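Local coordinates for isomerase/lactonizing enzyme (Agrobacterium tumefaciens, PDB 1RVK), which is of unknown specific function but, as a magnesium-binding member of the enolase superfamily, probably abstracts a proton alpha to a substrate carboxylate, at residues V61-K64 with F65-V69; W109-A112 with G113-G117; P352-R355 with D356-H360. All coordinates share one frame; numbering follows the deposited sequence.

Interactions 1 and 2 both belong to the N-terminal capping domain of the enolase fold, whereas interaction 3 belongs to the barrel domain; they follow one another along the chain in that order. Helix 59-70 carries interaction 1 and helix 98-116 carries interaction 2; the centres of the two contacts are about 22 Å apart. The two helices meet where Val61 and Val66 touch Thr100. Interaction 3, on the turn leading into strand 358-360, lies about 25 Å from interaction 2 and about 39 Å from interaction 1, centre to centre, and on the opposite side of the chain's centre from the latter. All three are local contacts within single helices or a hairpin, and none includes the magnesium ligands Asp206, Glu232 and Glu258.

Interaction 1 (V61-K64 with F65-V69)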
# COMPACT_ATOMS: atom_id res chain seq x y z
N VAL A 61 18.09 8.93 -11.63
CA VAL A 61 16.69 9.24 -11.88
C VAL A 61 16.37 10.71 -11.62
O VAL A 61 15.62 11.33 -12.37
CB VAL A 61 15.77 8.36 -11.00
CG1 VAL A 61 14.32 8.68 -11.27
CG2 VAL A 61 16.05 6.89 -11.29
N ILE A 62 16.95 11.26 -10.56
CA ILE A 62 16.72 12.65 -10.21
C ILE A 62 17.27 13.60 -11.27
O ILE A 62 16.59 14.52 -11.72
CB ILE A 62 17.37 13.00 -8.85
CG1 ILE A 62 16.74 12.17 -7.74
CG2 ILE A 62 17.24 14.50 -8.57
CD1 ILE A 62 15.25 12.39 -7.56
N GLU A 63 18.51 13.37 -11.68
CA GLU A 63 19.15 14.25 -12.66
C GLU A 63 18.61 14.11 -14.08
O GLU A 63 18.37 15.10 -14.76
CB GLU A 63 20.66 14.01 -12.65
CG GLU A 63 21.30 14.24 -11.29
CD GLU A 63 21.18 15.68 -10.82
OE1 GLU A 63 21.33 15.91 -9.60
OE2 GLU A 63 20.95 16.57 -11.66
N LYS A 64 18.42 12.87 -14.51
CA LYS A 64 17.95 12.62 -15.87
C LYS A 64 16.46 12.86 -16.10
O LYS A 64 16.06 13.24 -17.21
CB LYS A 64 18.31 11.19 -16.29
CG LYS A 64 18.03 10.89 -17.75
CD LYS A 64 18.48 9.48 -18.12
CE LYS A 64 18.26 9.20 -19.60
NZ LYS A 64 18.72 7.84 -19.98
N PHE A 65 15.64 12.67 -15.07
CA PHE A 65 14.20 12.84 -15.24
C PHE A 65 13.47 13.85 -14.36
O PHE A 65 12.87 14.80 -14.86
CB PHE A 65 13.50 11.48 -15.06
CG PHE A 65 14.08 10.38 -15.90
CD1 PHE A 65 13.88 10.36 -17.28
CD2 PHE A 65 14.86 9.38 -15.32
CE1 PHE A 65 14.43 9.35 -18.07
CE2 PHE A 65 15.42 8.37 -16.10
CZ PHE A 65 15.21 8.35 -17.48
N VAL A 66 13.52 13.65 -13.05
CA VAL A 66 12.79 14.51 -12.12
C VAL A 66 13.11 16.00 -12.15
O VAL A 66 12.19 16.82 -12.25
CB VAL A 66 12.91 13.99 -10.68
CG1 VAL A 66 12.03 14.83 -9.75
CG2 VAL A 66 12.48 12.53 -10.62
N LYS A 67 14.38 16.37 -12.07
CA LYS A 67 14.72 17.79 -12.09
C LYS A 67 14.33 18.46 -13.40
O LYS A 67 13.84 19.59 -13.40
CB LYS A 67 16.21 17.99 -11.84
CG LYS A 67 16.60 17.80 -10.39
CD LYS A 67 18.07 18.08 -10.16
CE LYS A 67 18.41 17.99 -8.68
NZ LYS A 67 19.86 18.22 -8.42
N LYS A 68 14.54 17.77 -14.52
CA LYS A 68 14.20 18.32 -15.83
C LYS A 68 12.72 18.65 -15.98
O LYS A 68 12.36 19.54 -16.75
CB LYS A 68 14.63 17.35 -16.93
CG LYS A 68 16.12 17.16 -17.06
CD LYS A 68 16.43 16.24 -18.22
CE LYS A 68 17.92 16.04 -18.41
NZ LYS A 68 18.18 15.12 -19.55
N VAL A 69 11.87 17.93 -15.27
CA VAL A 69 10.44 18.17 -15.35
C VAL A 69 9.95 19.21 -14.34
O VAL A 69 9.16 20.08 -14.69
CB VAL A 69 9.64 16.86 -15.11
CG1 VAL A 69 8.15 17.17 -15.00
CG2 VAL A 69 9.90 15.88 -16.24
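Lys64 swings CG away from its own backbone N (chi1 -172°) and stays fully extended, while Phe65 tucks CG beside its N (chi1 -52°), and these choices bring the two adjacent side chains into the same heading. The lysine methylenes consequently cover one face of the phenyl ring: Lys64 CG makes a CH-pi contact 3.9 Å from the Phe65 centroid, and Lys64 CD comes within 3.5 Å of Phe65 CZ. A long aliphatic stem with a charged end suits an exposed residue beside a buried ring. Val61 CG1 adds an apolar touch on Phe65 CD2 at 4.1 Å.

A bend at chi2 brings the Glu63 carboxylate alongside the straight chain of Lys67. Glu63 OE1 is met on its syn side by Lys67 NZ at 3.0 Å in a salt bridge, with Lys67 NZ 27° out of the carboxylate plane. The stem of Lys67 also packs on Ile62, with Lys67 CE 3.7 Å from Ile62 CG2.

The backbone widens into a pi-type turn here. Val61 O accepts from both Phe65 N and Val66 N, and Lys67 N reaches back five residues to Ile62 O at 2.9 Å.

This part of helix 59-70 packs its apolar side against its domain: Val61 and Val66 touch Thr100 on helix 98-116, and Ile62 and Val66 rest on Val8 and Val6 of strand 3-15.

Interaction 2 (W109-A112 with G113-G117); sequences WDLA and GRSLG
Asp110 and Arg114, one helical turn apart, form a salt bridge in which Arg114 NE donates to Asp110 OD2 at 2.8 Å, on the syn side of the carboxylate. The second link, from Arg114 NE to Asp110 OD1, is weak at 3.4 Å. Carboxylate and guanidinium planes stand 76° apart, so the pair is not a flat two-pronged one; instead a water closes the circuit, donating to Asp110 OD1 at 2.7 Å and accepting from Arg114 NH2 at 2.9 Å. An arginine suits the place because its extended chain from CG to NE runs past Asp110 and turns NE onto the acid.

Next comes Ser115, whose OG, set beside its own backbone N, folds back to donate to Leu111 O at 2.6 Å. Ser115 N donates to Leu111 O as well, at 2.9 Å, from the other face of the carbonyl plane, so one oxygen is gripped twice.

Further out, Leu111 CD1 lies 3.6 Å from Ser115 OG, and the leucine side chain meets Val40 and Thr42 on strand 30-42. Helix 98-116 closes in a Schellman motif with Gly117, at positive phi, as its C-prime residue.

Asp110 is buried, yet OD1 also takes a hydrogen bond from Leu367 N and OD2 one from His49 N. With Arg114 this many donors would be expected to hold it deprotonated, as a charged tie between helix, sheet and the later chain.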
# COMPACT_ATOMS: atom_id res chain seq x y z
N TRP A 109 1.99 16.95 -3.63
CA TRP A 109 0.75 17.11 -2.88
C TRP A 109 1.07 17.64 -1.48
O TRP A 109 0.36 18.50 -0.96
CB TRP A 109 0.01 15.78 -2.76
CG TRP A 109 -0.93 15.50 -3.90
CD1 TRP A 109 -0.74 14.62 -4.92
CD2 TRP A 109 -2.21 16.10 -4.11
NE1 TRP A 109 -1.83 14.63 -5.76
CE2 TRP A 109 -2.75 15.53 -5.28
CE3 TRP A 109 -2.96 17.07 -3.42
CZ2 TRP A 109 -4.01 15.89 -5.78
CZ3 TRP A 109 -4.21 17.42 -3.92
CH2 TRP A 109 -4.72 16.83 -5.09
N ASP A 110 2.13 17.11 -0.87
CA ASP A 110 2.51 17.55 0.47
C ASP A 110 2.91 19.02 0.43
O ASP A 110 2.59 19.78 1.35
CB ASP A 110 3.68 16.70 0.99
CG ASP A 110 3.99 16.99 2.46
OD1 ASP A 110 3.08 16.84 3.30
OD2 ASP A 110 5.15 17.35 2.77
N LEU A 111 3.59 19.42 -0.63
CA LEU A 111 4.02 20.80 -0.79
C LEU A 111 2.82 21.75 -0.88
O LEU A 111 2.81 22.81 -0.26
CB LEU A 111 4.88 20.94 -2.05
CG LEU A 111 5.25 22.36 -2.49
CD1 LEU A 111 6.03 23.08 -1.40
CD2 LEU A 111 6.08 22.29 -3.76
N ALA A 112 1.81 21.36 -1.65
CA ALA A 112 0.62 22.20 -1.79
C ALA A 112 -0.12 22.28 -0.46
O ALA A 112 -0.58 23.35 -0.06
CB ALA A 112 -0.30 21.62 -2.87
N GLY A 113 -0.22 21.14 0.22
CA GLY A 113 -0.91 21.11 1.51
C GLY A 113 -0.21 21.92 2.58
O GLY A 113 -0.85 22.68 3.31
N ARG A 114 1.10 21.75 2.69
CA ARG A 114 1.86 22.50 3.68
C ARG A 114 1.83 23.99 3.36
O ARG A 114 1.72 24.82 4.25
CB ARG A 114 3.30 21.99 3.75
CG ARG A 114 3.45 20.64 4.46
CD ARG A 114 4.92 20.21 4.53
NE ARG A 114 5.06 18.88 5.13
CZ ARG A 114 5.43 18.66 6.39
NH1 ARG A 114 5.69 19.67 7.20
NH2 ARG A 114 5.52 17.41 6.84
N SER A 115 1.92 24.32 2.07
CA SER A 115 1.90 25.72 1.65
C SER A 115 0.58 26.40 1.98
O SER A 115 0.54 27.60 2.30
CB SER A 115 2.16 25.83 0.14
OG SER A 115 3.45 25.33 -0.19
N LEU A 116 -0.51 25.64 1.92
CA LEU A 116 -1.84 26.17 2.20
C LEU A 116 -2.30 25.90 3.64
O LEU A 116 -3.32 26.43 4.08
CB LEU A 116 -2.86 25.57 1.23
CG LEU A 116 -2.64 25.79 -0.27
CD1 LEU A 116 -3.61 24.94 -1.06
CD2 LEU A 116 -2.81 27.26 -0.61
N GLY A 117 -1.54 25.08 4.36
CA GLY A 117 -1.90 24.75 5.73
C GLY A 117 -3.15 23.88 5.74
O GLY A 117 -4.00 24.02 6.62
O HOH W 1 3.92 15.48 5.43

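Interaction 3 (P352-R355 with D356-H360)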
# COMPACT_ATOMS: atom_id res chain seq x y z
N PRO A 352 -3.13 6.72 13.50
CA PRO A 352 -3.54 6.28 14.84
C PRO A 352 -4.90 5.59 14.74
O PRO A 352 -5.78 6.06 14.02
CB PRO A 352 -3.65 7.59 15.63
CG PRO A 352 -2.91 8.59 14.82
CD PRO A 352 -3.16 8.19 13.40
N MSE A 353 -5.08 4.50 15.47
CA MSE A 353 -6.36 3.79 15.43
C MSE A 353 -6.97 3.67 16.83
O MSE A 353 -6.29 3.29 17.78
CB MSE A 353 -6.17 2.40 14.83
CG MSE A 353 -7.48 1.66 14.58
SE MSE A 353 -7.24 -0.10 13.80
CE MSE A 353 -6.80 -1.07 15.43
N ASP A 354 -8.26 4.00 16.95
CA ASP A 354 -8.90 3.89 18.26
C ASP A 354 -9.24 2.44 18.60
O ASP A 354 -8.96 1.52 17.83
CB ASP A 354 -10.16 4.78 18.36
CG ASP A 354 -11.25 4.41 17.37
OD1 ASP A 354 -11.42 3.21 17.06
OD2 ASP A 354 -11.97 5.33 16.92
N ARG A 355 -9.83 2.24 19.78
CA ARG A 355 -10.17 0.91 20.25
C ARG A 355 -11.34 0.28 19.51
O ARG A 355 -11.66 -0.89 19.74
CB ARG A 355 -10.47 0.95 21.75
CG ARG A 355 -9.34 1.52 22.59
CD ARG A 355 -8.10 0.65 22.51
NE ARG A 355 -8.36 -0.70 23.02
CZ ARG A 355 -7.44 -1.66 23.06
NH1 ARG A 355 -6.21 -1.43 22.63
NH2 ARG A 355 -7.76 -2.86 23.54
N ASP A 356 -11.98 1.04 18.63
CA ASP A 356 -13.12 0.54 17.86
C ASP A 356 -12.73 0.15 16.44
O ASP A 356 -13.58 -0.27 15.65
CB ASP A 356 -14.23 1.59 17.84
CG ASP A 356 -14.93 1.74 19.18
OD1 ASP A 356 -15.55 2.79 19.42
OD2 ASP A 356 -14.85 0.79 20.00
N GLY A 357 -11.45 0.29 16.10
CA GLY A 357 -11.00 -0.08 14.77
C GLY A 357 -11.01 1.03 13.74
O GLY A 357 -10.89 0.76 12.54
N PHE A 358 -11.17 2.27 14.18
CA PHE A 358 -11.17 3.40 13.25
C PHE A 358 -9.86 4.17 13.29
O PHE A 358 -9.38 4.54 14.35
CB PHE A 358 -12.30 4.39 13.58
CG PHE A 358 -13.66 3.94 13.16
CD1 PHE A 358 -14.46 3.20 14.03
CD2 PHE A 358 -14.16 4.26 11.90
CE1 PHE A 358 -15.73 2.79 13.66
CE2 PHE A 358 -15.44 3.85 11.52
CZ PHE A 358 -16.22 3.11 12.40
N VAL A 359 -9.28 4.39 12.11
CA VAL A 359 -8.05 5.17 12.00
C VAL A 359 -8.51 6.61 11.81
O VAL A 359 -9.42 6.87 11.02
CB VAL A 359 -7.20 4.74 10.78
CG1 VAL A 359 -6.18 5.82 10.44
CG2 VAL A 359 -6.47 3.43 11.10
N HIS A 360 -7.91 7.54 12.55
CA HIS A 360 -8.27 8.95 12.45
C HIS A 360 -7.20 9.73 11.70
O HIS A 360 -6.05 9.76 12.12
CB HIS A 360 -8.46 9.56 13.84
CG HIS A 360 -9.67 9.05 14.56
ND1 HIS A 360 -9.76 7.77 15.06
CD2 HIS A 360 -10.85 9.64 14.83
CE1 HIS A 360 -10.95 7.60 15.61
NE2 HIS A 360 -11.63 8.72 15.49
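The carboxylate of Asp354 is approached on both faces at one oxygen: Asp354 OD1 accepts from Asp356 N at 2.7 Å on one side of its plane and from Phe358 N at 3.0 Å on the other. The same oxygen sits near the plane of the Phe358 ring, at its edge, with carboxylate and ring turned 65° apart. Pro352 O lies at the edge of the His360 imidazole, near its plane. Placing Asp354 CG between its backbone N and carbonyl carbon (chi1 62°) brings OD1 over the turn; a short acid suits a spot where an acceptor must reach the amides just ahead.

The bond to Asp356 N makes an Asx turn, laid upon the type I turn from Asp354 to Gly357. Gly357, at positive phi, and Phe358 make the G1 bulge opposite Asp354, a bulge often paired with such a turn, and glycine takes these angles easily. Asp354 N donates to Phe358 O at 2.9 Å, and His360 N to Pro352 O at 3.0 Å. Met353 and Val359 form the non-hydrogen-bonded pair between them, their side chains meeting at Met353 CB and Val359 CG2, 3.9 Å apart. The selenium of Met353 (selenomethionine) lies 3.9 Å from Gly357 CA.

Strand 358-360 runs antiparallel to strand 130-137 of the barrel domain, with Val359 hydrogen-bonded through its backbone to Val131, while Arg163 donates to the carbonyls of Met353 and Asp354.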